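Local coordinates for protein particle-associated lyase (Acinetobacter bacteriophage AP22, PDB 4Y9V) that probably cleaves the capsular polysaccharide of Acinetobacter baumannii as a trimeric tailspike lyase, helping the phage reach its host cell, at residues A[552-563]-A[613-624]. Sequence-based numbering, arbitrary orientation. Where two conformers were deposited one is given.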
loop_
_atom_site.group_PDB
_atom_site.type_symbol
_atom_site.label_atom_id
_atom_site.label_comp_id
_atom_site.label_asym_id
_atom_site.label_seq_id
_atom_site.Cartn_x
_atom_site.Cartn_y
_atom_site.Cartn_z
ATOM N N LYS A 552 -5.766 -33.688 10.677
ATOM C CA LYS A 552 -6.351 -35.001 10.455
ATOM C C LYS A 552 -5.449 -35.664 9.395
ATOM O O LYS A 552 -4.634 -35.037 8.746
ATOM C CB LYS A 552 -7.779 -34.938 10.044
ATOM C CG LYS A 552 -7.920 -34.194 8.729
ATOM C CD LYS A 552 -9.417 -34.314 8.620
ATOM C CE LYS A 552 -9.853 -33.625 7.445
ATOM N NZ LYS A 552 -11.374 -33.552 7.446
ATOM N N ALA A 553 -5.615 -36.982 9.210
ATOM C CA ALA A 553 -4.801 -37.681 8.232
ATOM C C ALA A 553 -4.937 -36.993 6.876
ATOM O O ALA A 553 -6.067 -36.810 6.384
ATOM C CB ALA A 553 -5.240 -39.135 8.157
ATOM N N PRO A 554 -3.819 -36.660 6.233
ATOM C CA PRO A 554 -3.889 -35.955 4.964
ATOM C C PRO A 554 -4.179 -36.905 3.797
ATOM O O PRO A 554 -4.091 -38.133 3.904
ATOM C CB PRO A 554 -2.516 -35.316 4.834
ATOM C CG PRO A 554 -1.609 -36.310 5.550
ATOM C CD PRO A 554 -2.440 -36.738 6.743
ATOM N N ASN A 555 -4.455 -36.310 2.652
ATOM C CA ASN A 555 -4.367 -37.048 1.395
ATOM C C ASN A 555 -2.880 -37.362 1.143
ATOM O O ASN A 555 -2.018 -36.525 1.445
ATOM C CB ASN A 555 -4.901 -36.207 0.248
ATOM C CG ASN A 555 -6.279 -35.686 0.454
ATOM O OD1 ASN A 555 -7.154 -36.364 1.007
ATOM N ND2 ASN A 555 -6.527 -34.476 0.014
ATOM N N VAL A 556 -2.605 -38.542 0.579
ATOM C CA VAL A 556 -1.247 -38.953 0.321
ATOM C C VAL A 556 -1.165 -39.571 -1.076
ATOM O O VAL A 556 -1.930 -40.488 -1.383
ATOM C CB VAL A 556 -0.699 -39.963 1.340
ATOM C CG1 VAL A 556 0.767 -40.247 1.080
ATOM C CG2 VAL A 556 -0.928 -39.459 2.778
ATOM N N ILE A 557 -0.208 -39.133 -1.879
ATOM C CA ILE A 557 0.154 -39.710 -3.163
ATOM C C ILE A 557 1.551 -40.326 -3.053
ATOM O O ILE A 557 2.425 -39.595 -2.579
ATOM C CB ILE A 557 0.136 -38.636 -4.259
ATOM C CG1 ILE A 557 -1.207 -37.968 -4.409
ATOM C CG2 ILE A 557 0.588 -39.260 -5.577
ATOM C CD1 ILE A 557 -2.336 -38.856 -4.751
ATOM N N VAL A 558 1.742 -41.585 -3.443
ATOM C CA VAL A 558 3.060 -42.240 -3.483
ATOM C C VAL A 558 3.331 -42.702 -4.923
ATOM O O VAL A 558 2.453 -43.286 -5.554
ATOM C CB VAL A 558 3.131 -43.419 -2.509
ATOM C CG1 VAL A 558 4.452 -44.175 -2.699
ATOM C CG2 VAL A 558 2.929 -42.891 -1.108
ATOM N N SER A 559 4.550 -42.471 -5.416
ATOM C CA SER A 559 5.024 -42.918 -6.707
ATOM C C SER A 559 6.415 -43.539 -6.589
ATOM O O SER A 559 7.112 -43.290 -5.600
ATOM C CB SER A 559 5.070 -41.723 -7.661
ATOM O OG SER A 559 5.268 -42.025 -9.035
ATOM N N VAL A 560 6.813 -44.328 -7.564
ATOM C CA VAL A 560 8.113 -45.009 -7.589
ATOM C C VAL A 560 8.873 -44.569 -8.830
ATOM O O VAL A 560 8.293 -44.381 -9.913
ATOM C CB VAL A 560 7.888 -46.534 -7.507
ATOM C CG1 VAL A 560 7.115 -47.119 -8.648
ATOM C CG2 VAL A 560 9.200 -47.274 -7.319
ATOM N N GLY A 561 10.189 -44.419 -8.710
ATOM C CA GLY A 561 10.961 -43.999 -9.846
ATOM C C GLY A 561 12.436 -44.228 -9.693
ATOM O O GLY A 561 12.967 -44.585 -8.636
ATOM N N ASN A 562 13.131 -43.987 -10.804
ATOM C CA ASN A 562 14.562 -44.205 -10.914
ATOM C C ASN A 562 15.350 -43.128 -10.180
ATOM O O ASN A 562 14.864 -42.023 -9.901
ATOM C CB ASN A 562 14.891 -44.225 -12.398
ATOM C CG ASN A 562 16.205 -44.875 -12.758
ATOM O OD1 ASN A 562 16.921 -45.435 -11.926
ATOM N ND2 ASN A 562 16.458 -44.849 -14.056
ATOM N N LEU A 563 16.600 -43.469 -9.874
ATOM C CA LEU A 563 17.569 -42.558 -9.312
ATOM C C LEU A 563 18.116 -41.580 -10.358
ATOM O O LEU A 563 18.345 -41.979 -11.518
ATOM C CB LEU A 563 18.797 -43.341 -8.787
ATOM C CG LEU A 563 18.518 -44.389 -7.714
ATOM C CD1 LEU A 563 19.805 -45.136 -7.430
ATOM C CD2 LEU A 563 17.914 -43.787 -6.462
ATOM N N THR A 613 18.074 -50.665 -5.715
ATOM C CA THR A 613 17.955 -49.365 -5.058
ATOM C C THR A 613 17.224 -48.406 -5.982
ATOM O O THR A 613 17.563 -48.289 -7.186
ATOM C CB THR A 613 19.356 -48.817 -4.685
ATOM O OG1 THR A 613 19.999 -49.741 -3.811
ATOM C CG2 THR A 613 19.268 -47.459 -4.037
ATOM N N PHE A 614 16.211 -47.712 -5.451
ATOM C CA PHE A 614 15.366 -46.834 -6.264
ATOM C C PHE A 614 14.676 -45.848 -5.344
ATOM O O PHE A 614 14.790 -45.936 -4.121
ATOM C CB PHE A 614 14.411 -47.658 -7.139
ATOM C CG PHE A 614 13.526 -48.600 -6.306
ATOM C CD1 PHE A 614 12.320 -48.163 -5.821
ATOM C CD2 PHE A 614 13.948 -49.884 -6.050
ATOM C CE1 PHE A 614 11.540 -49.019 -5.047
ATOM C CE2 PHE A 614 13.173 -50.738 -5.287
ATOM C CZ PHE A 614 11.963 -50.299 -4.788
ATOM N N ASN A 615 13.948 -44.914 -5.935
ATOM C CA ASN A 615 13.251 -43.882 -5.161
ATOM C C ASN A 615 11.769 -44.164 -4.990
ATOM O O ASN A 615 11.079 -44.613 -5.916
ATOM C CB ASN A 615 13.396 -42.540 -5.866
ATOM C CG ASN A 615 14.763 -41.919 -5.674
ATOM O OD1 ASN A 615 15.373 -42.056 -4.619
ATOM N ND2 ASN A 615 15.203 -41.209 -6.718
ATOM N N LEU A 616 11.283 -43.791 -3.813
ATOM C CA LEU A 616 9.875 -43.586 -3.550
ATOM C C LEU A 616 9.662 -42.084 -3.317
ATOM O O LEU A 616 10.447 -41.431 -2.663
ATOM C CB LEU A 616 9.367 -44.402 -2.360
ATOM C CG LEU A 616 9.318 -45.887 -2.621
ATOM C CD1 LEU A 616 9.098 -46.680 -1.370
ATOM C CD2 LEU A 616 8.111 -46.172 -3.563
ATOM N N TYR A 617 8.567 -41.583 -3.864
ATOM C CA TYR A 617 8.180 -40.189 -3.757
ATOM C C TYR A 617 6.829 -40.112 -3.084
ATOM O O TYR A 617 5.987 -41.007 -3.232
ATOM C CB TYR A 617 8.100 -39.541 -5.130
ATOM C CG TYR A 617 9.385 -39.584 -5.892
ATOM C CD1 TYR A 617 10.351 -38.615 -5.685
ATOM C CD2 TYR A 617 9.654 -40.579 -6.837
ATOM C CE1 TYR A 617 11.552 -38.622 -6.386
ATOM C CE2 TYR A 617 10.836 -40.582 -7.554
ATOM C CZ TYR A 617 11.784 -39.594 -7.354
ATOM O OH TYR A 617 12.920 -39.629 -8.104
ATOM N N TRP A 618 6.572 -39.000 -2.391
ATOM C CA TRP A 618 5.317 -38.815 -1.713
ATOM C C TRP A 618 4.930 -37.336 -1.732
ATOM O O TRP A 618 5.786 -36.451 -1.783
ATOM C CB TRP A 618 5.370 -39.359 -0.248
ATOM C CG TRP A 618 6.422 -38.651 0.568
ATOM C CD1 TRP A 618 7.753 -38.943 0.658
ATOM C CD2 TRP A 618 6.226 -37.462 1.327
ATOM N NE1 TRP A 618 8.408 -38.036 1.432
ATOM C CE2 TRP A 618 7.472 -37.103 1.868
ATOM C CE3 TRP A 618 5.113 -36.645 1.642
ATOM C CZ2 TRP A 618 7.646 -35.972 2.682
ATOM C CZ3 TRP A 618 5.299 -35.535 2.425
ATOM C CH2 TRP A 618 6.543 -35.206 2.959
ATOM N N GLU A 619 3.620 -37.128 -1.626
ATOM C CA GLU A 619 3.044 -35.806 -1.460
ATOM C C GLU A 619 1.858 -35.904 -0.516
ATOM O O GLU A 619 1.055 -36.834 -0.645
ATOM C CB GLU A 619 2.586 -35.242 -2.817
ATOM C CG GLU A 619 2.120 -33.801 -2.723
ATOM C CD GLU A 619 1.851 -33.194 -4.051
ATOM O OE1 GLU A 619 0.694 -32.652 -4.127
ATOM O OE2 GLU A 619 2.679 -33.261 -4.969
ATOM N N SER A 620 1.748 -34.961 0.408
ATOM C CA SER A 620 0.624 -34.892 1.321
ATOM C C SER A 620 -0.076 -33.541 1.176
ATOM O O SER A 620 0.555 -32.534 0.830
ATOM C CB SER A 620 1.096 -35.051 2.753
ATOM O OG SER A 620 2.012 -34.048 3.161
ATOM N N GLY A 621 -1.351 -33.493 1.530
ATOM C CA GLY A 621 -2.072 -32.226 1.542
ATOM C C GLY A 621 -3.517 -32.453 1.941
ATOM O O GLY A 621 -3.987 -33.582 1.978
ATOM N N ILE A 622 -4.226 -31.336 2.195
ATOM C CA ILE A 622 -5.682 -31.373 2.410
ATOM C C ILE A 622 -6.271 -30.174 1.657
ATOM O O ILE A 622 -5.775 -29.052 1.824
ATOM C CB ILE A 622 -6.061 -31.337 3.902
ATOM C CG1 ILE A 622 -5.513 -32.567 4.606
ATOM C CG2 ILE A 622 -7.567 -31.190 4.048
ATOM C CD1 ILE A 622 -5.690 -32.579 6.120
ATOM N N ARG A 623 -7.282 -30.403 0.836
ATOM C CA ARG A 623 -7.976 -29.398 0.036
ATOM C C ARG A 623 -9.477 -29.651 0.048
ATOM O O ARG A 623 -10.000 -30.393 -0.791
ATOM C CB ARG A 623 -7.508 -29.374 -1.427
ATOM C CG ARG A 623 -6.027 -29.135 -1.598
ATOM C CD ARG A 623 -5.542 -27.757 -1.252
ATOM N NE ARG A 623 -6.041 -26.737 -2.185
ATOM C CZ ARG A 623 -5.522 -25.534 -2.369
ATOM N NH1 ARG A 623 -6.040 -24.708 -3.255
ATOM N NH2 ARG A 623 -4.471 -25.166 -1.693
ATOM N N GLU A 624 -10.214 -29.079 0.986
ATOM C CA GLU A 624 -11.643 -29.406 1.173
ATOM C C GLU A 624 -12.601 -28.296 0.776
ATOM O O GLU A 624 -13.844 -28.451 0.948
ATOM C CB GLU A 624 -11.918 -29.731 2.639
ATOM C CG GLU A 624 -11.157 -30.927 3.147
ATOM C CD GLU A 624 -11.138 -31.099 4.648
ATOM O OE1 GLU A 624 -11.068 -30.098 5.408
ATOM O OE2 GLU A 624 -11.065 -32.273 5.074
HETATM O O HOH W 1 -11.522 -30.478 8.100
HETATM O O HOH W 2 -8.936 -32.847 0.937
HETATM O O HOH W 3 -8.430 -32.850 0.223
HETATM O O HOH W 4 12.438 -40.787 -10.618
HETATM O O HOH W 5 16.663 -46.852 -9.584
#
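Strands 555-561 and 613-623 run antiparallel, their axes 4.6 Å apart at the closest, and four hydrogen-bonded pairs join them: Asn-555 with Gly-621, Ile-557 with Glu-619, Ser-559 with Tyr-617 and Gly-561 with Asn-615. Each pair exchanges two backbone bonds, the straightest being Tyr-617 N to Ser-559 O (2.8 Å, 169° at the hydrogen). In the non-hydrogen-bonded pairs between them, CA-H groups approach carbonyl oxygens, as from Trp-618 CA to Ile-557 O (3.1 Å).

Apolar packing lies on the face of Val-556, Val-558 and Val-560, which also carries Leu-616 and Trp-618. Val-560 turns CG2 anti to its own nitrogen, beside the carbonyl carbon, and this methyl meets Phe-614 CD1 obliquely at 3.6 Å; Leu-616 CD2 packs against Val-560 CB. Strand 597-604 covers Phe-614 and Leu-616. On the other face, Tyr-617, with CG beside its backbone nitrogen (chi1 -59°), brings its ring edge along Ser-559 O and Gly-561 N.

Polar side-chain contacts between the two segments lie near their ends. Lys-552 NZ forms a salt bridge with the syn lone pair of Glu-624 OE2 (2.7 Å), and a water joins the same amine to OE1, which also accepts from Thr-519 N. At the other end Asn-615 ND2 gives a weak bond to Asn-562 O (3.3 Å), while a water donates to that carbonyl and lies 2.8 Å from Tyr-617 OH.

Strand 518-531 pairs with the far edge of 613-623, whereas Ile-557 packs on its equivalents in both other subunits. The arrangement is that of an antiparallel strand pair in the C-terminal Ig-like region of a trimeric tailspike, beyond the parallel beta-helix.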